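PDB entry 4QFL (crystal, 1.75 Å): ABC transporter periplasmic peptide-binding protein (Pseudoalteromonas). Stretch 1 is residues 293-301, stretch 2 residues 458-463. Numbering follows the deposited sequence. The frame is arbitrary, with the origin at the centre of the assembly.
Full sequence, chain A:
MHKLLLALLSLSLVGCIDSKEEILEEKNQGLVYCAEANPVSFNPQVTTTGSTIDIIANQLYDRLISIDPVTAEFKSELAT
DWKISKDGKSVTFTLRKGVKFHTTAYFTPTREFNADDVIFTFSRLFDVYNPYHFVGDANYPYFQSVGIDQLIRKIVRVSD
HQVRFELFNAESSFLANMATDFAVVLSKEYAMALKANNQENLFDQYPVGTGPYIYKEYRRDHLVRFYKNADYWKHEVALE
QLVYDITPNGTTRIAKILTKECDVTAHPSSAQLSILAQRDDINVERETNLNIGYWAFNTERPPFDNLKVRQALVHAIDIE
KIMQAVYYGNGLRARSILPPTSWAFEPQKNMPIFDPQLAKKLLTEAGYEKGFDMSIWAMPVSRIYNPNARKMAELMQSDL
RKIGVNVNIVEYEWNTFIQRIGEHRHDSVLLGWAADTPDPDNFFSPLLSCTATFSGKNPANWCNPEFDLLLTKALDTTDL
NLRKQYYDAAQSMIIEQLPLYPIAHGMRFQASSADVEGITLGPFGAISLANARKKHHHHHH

Stretch 1 293-301: GYWAFNTER
Stretch 2 458-463: NPANWC

Where a strand and the turn after it meet a loop far away in sequence, a carbonyl left free in the loop's own turn can accept a hydrogen bond from its neighbour, and this periplasmic peptide-binding protein offers a compact example. Residues 293-297 form the end of a β-strand, with phi between -94° and -136° and psi between 108° and 166°, and the chain then enters a type I turn from Asn298 to Arg301, closed by Arg301 N to Asn298 O at 2.9 Å. The second stretch has no regular strand or helix; its type I turn runs from Asn458 to Asn461, closed by Asn461 N to Asn458 O at 2.9 Å, while Asn458 OD1 (chi1 t) accepts from Ala460 N at 2.9 Å. The touching segments run 50° apart, and the CA atoms of Asn298 and Ala460 approach to 4.8 Å.

The central acceptor is Ala460 O. Thr299 N donates to it at 3.0 Å, nearly linearly at 166°. Thr299 OG1, held by a p rotamer, also lies 2.9 Å from Ala460 O, and 3.0 Å from Asn461 O, so its proton has more than one possible destination. The same OG1 sits at the edge of the Trp462 ring (chi1 t, chi2 70°), 3.5 Å from CD1. Phe297 O has no such N-H partner across the contact: it lies 3.0 Å from Ala460 O, an acceptor facing an acceptor, but Ala460 CA, also at 3.0 Å, offers a CA-H...O contact.

Apolar packing begins along the strand. Ala296 CB meets Pro459 CB at 3.7 Å, and Tyr294 (chi1 p, chi2 67°) brings CZ to 4.1 Å from Pro459 CG, its ring oblique to that carbon. At the exposed end, Glu300 (chi1 m, chi2 m) reaches across through water: one molecule donates to Glu300 OE2 at 2.6 Å and Asn461 O at 3.3 Å, and accepts from Cys463 N at 2.9 Å.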

# COMPACT_ATOMS: atom_id res chain seq x y z
N GLY A 293 -4.57 11.19 0.86
CA GLY A 293 -3.44 11.86 1.46
C GLY A 293 -3.94 12.67 2.65
O GLY A 293 -4.92 13.43 2.54
N TYR A 294 -3.28 12.49 3.80
CA TYR A 294 -3.71 13.09 5.07
C TYR A 294 -2.55 13.69 5.88
O TYR A 294 -1.37 13.45 5.61
CB TYR A 294 -4.46 12.06 5.94
CG TYR A 294 -3.65 10.80 6.17
CD1 TYR A 294 -2.48 10.84 6.93
CD2 TYR A 294 -4.03 9.59 5.61
CE1 TYR A 294 -1.72 9.70 7.12
CE2 TYR A 294 -3.27 8.46 5.80
CZ TYR A 294 -2.12 8.52 6.55
OH TYR A 294 -1.37 7.39 6.74
N TRP A 295 -2.90 14.50 6.87
CA TRP A 295 -1.96 14.98 7.87
C TRP A 295 -2.26 14.24 9.17
O TRP A 295 -3.30 14.48 9.81
CB TRP A 295 -2.16 16.48 8.08
CG TRP A 295 -1.14 17.19 8.94
CD1 TRP A 295 0.14 16.81 9.19
CD2 TRP A 295 -1.34 18.42 9.63
NE1 TRP A 295 0.75 17.73 10.00
CE2 TRP A 295 -0.14 18.73 10.29
CE3 TRP A 295 -2.43 19.29 9.76
CZ2 TRP A 295 0.01 19.88 11.06
CZ3 TRP A 295 -2.28 20.43 10.53
CH2 TRP A 295 -1.06 20.71 11.17
N ALA A 296 -1.38 13.32 9.55
CA ALA A 296 -1.61 12.54 10.75
C ALA A 296 -0.93 13.16 11.96
O ALA A 296 0.21 13.58 11.87
CB ALA A 296 -1.12 11.12 10.55
N PHE A 297 -1.65 13.22 13.08
CA PHE A 297 -1.08 13.65 14.35
C PHE A 297 -0.69 12.47 15.23
O PHE A 297 -1.40 11.47 15.30
CB PHE A 297 -2.08 14.52 15.09
CG PHE A 297 -2.49 15.74 14.33
CD1 PHE A 297 -1.65 16.83 14.25
CD2 PHE A 297 -3.71 15.78 13.69
CE1 PHE A 297 -2.02 17.96 13.55
CE2 PHE A 297 -4.10 16.90 12.99
CZ PHE A 297 -3.25 17.99 12.93
N ASN A 298 0.43 12.59 15.92
CA ASN A 298 0.80 11.62 16.95
C ASN A 298 -0.06 11.87 18.18
O ASN A 298 0.32 12.66 19.06
CB ASN A 298 2.29 11.78 17.26
CG ASN A 298 2.83 10.69 18.15
OD1 ASN A 298 4.04 10.46 18.20
ND2 ASN A 298 1.95 10.02 18.86
N THR A 299 -1.22 11.23 18.24
CA THR A 299 -2.25 11.53 19.24
C THR A 299 -1.85 11.13 20.65
O THR A 299 -2.58 11.40 21.59
CB THR A 299 -3.59 10.83 18.91
OG1 THR A 299 -3.43 9.41 18.98
CG2 THR A 299 -4.09 11.23 17.52
N GLU A 300 -0.70 10.48 20.79
CA GLU A 300 -0.22 10.13 22.12
C GLU A 300 0.81 11.13 22.61
O GLU A 300 1.40 10.94 23.67
CB GLU A 300 0.35 8.71 22.13
CG GLU A 300 -0.72 7.63 22.02
CD GLU A 300 -1.67 7.63 23.19
OE1 GLU A 300 -1.22 7.86 24.33
OE2 GLU A 300 -2.88 7.40 22.99
N ARG A 301 1.01 12.22 21.87
CA ARG A 301 2.06 13.18 22.20
C ARG A 301 1.51 14.59 22.41
O ARG A 301 0.97 15.19 21.50
CB ARG A 301 3.13 13.19 21.09
CG ARG A 301 4.37 14.01 21.42
CD ARG A 301 5.36 14.06 20.27
NE ARG A 301 6.11 12.82 20.13
CZ ARG A 301 7.21 12.69 19.38
NH1 ARG A 301 7.66 13.74 18.71
NH2 ARG A 301 7.85 11.52 19.31
N ASN A 458 0.08 2.71 12.08
CA ASN A 458 -0.92 3.76 12.27
C ASN A 458 -0.22 5.09 12.52
O ASN A 458 0.27 5.32 13.62
CB ASN A 458 -1.81 3.39 13.45
CG ASN A 458 -2.89 4.42 13.72
OD1 ASN A 458 -2.84 5.53 13.21
ND2 ASN A 458 -3.86 4.04 14.52
N PRO A 459 -0.16 5.97 11.52
CA PRO A 459 0.61 7.21 11.66
C PRO A 459 0.02 8.18 12.70
O PRO A 459 0.69 9.11 13.11
CB PRO A 459 0.56 7.83 10.25
CG PRO A 459 0.18 6.71 9.35
CD PRO A 459 -0.71 5.82 10.16
N ALA A 460 -1.22 7.94 13.13
CA ALA A 460 -1.82 8.76 14.18
C ALA A 460 -1.58 8.19 15.58
O ALA A 460 -1.97 8.79 16.58
CB ALA A 460 -3.31 8.93 13.92
N ASN A 461 -0.94 7.03 15.66
CA ASN A 461 -0.65 6.43 16.95
C ASN A 461 -1.91 6.44 17.79
O ASN A 461 -1.90 6.88 18.94
CB ASN A 461 0.45 7.22 17.63
CG ASN A 461 1.14 6.44 18.74
OD1 ASN A 461 0.98 5.22 18.87
ND2 ASN A 461 1.94 7.15 19.54
N TRP A 462 -3.00 5.98 17.20
CA TRP A 462 -4.35 6.17 17.75
C TRP A 462 -5.07 4.84 17.93
O TRP A 462 -5.53 4.22 16.95
CB TRP A 462 -5.13 7.06 16.79
CG TRP A 462 -6.47 7.59 17.22
CD1 TRP A 462 -6.72 8.53 18.19
CD2 TRP A 462 -7.74 7.27 16.63
NE1 TRP A 462 -8.07 8.79 18.25
CE2 TRP A 462 -8.72 8.03 17.31
CE3 TRP A 462 -8.15 6.40 15.61
CZ2 TRP A 462 -10.08 7.96 16.99
CZ3 TRP A 462 -9.51 6.33 15.29
CH2 TRP A 462 -10.45 7.11 15.98
N CYS A 463 -5.15 4.38 19.17
CA CYS A 463 -5.93 3.19 19.45
C CYS A 463 -7.24 3.59 20.10
O CYS A 463 -7.27 4.05 21.24
CB CYS A 463 -5.15 2.24 20.35
SG CYS A 463 -6.05 0.73 20.77
O HOH W 1 -3.58 5.48 21.37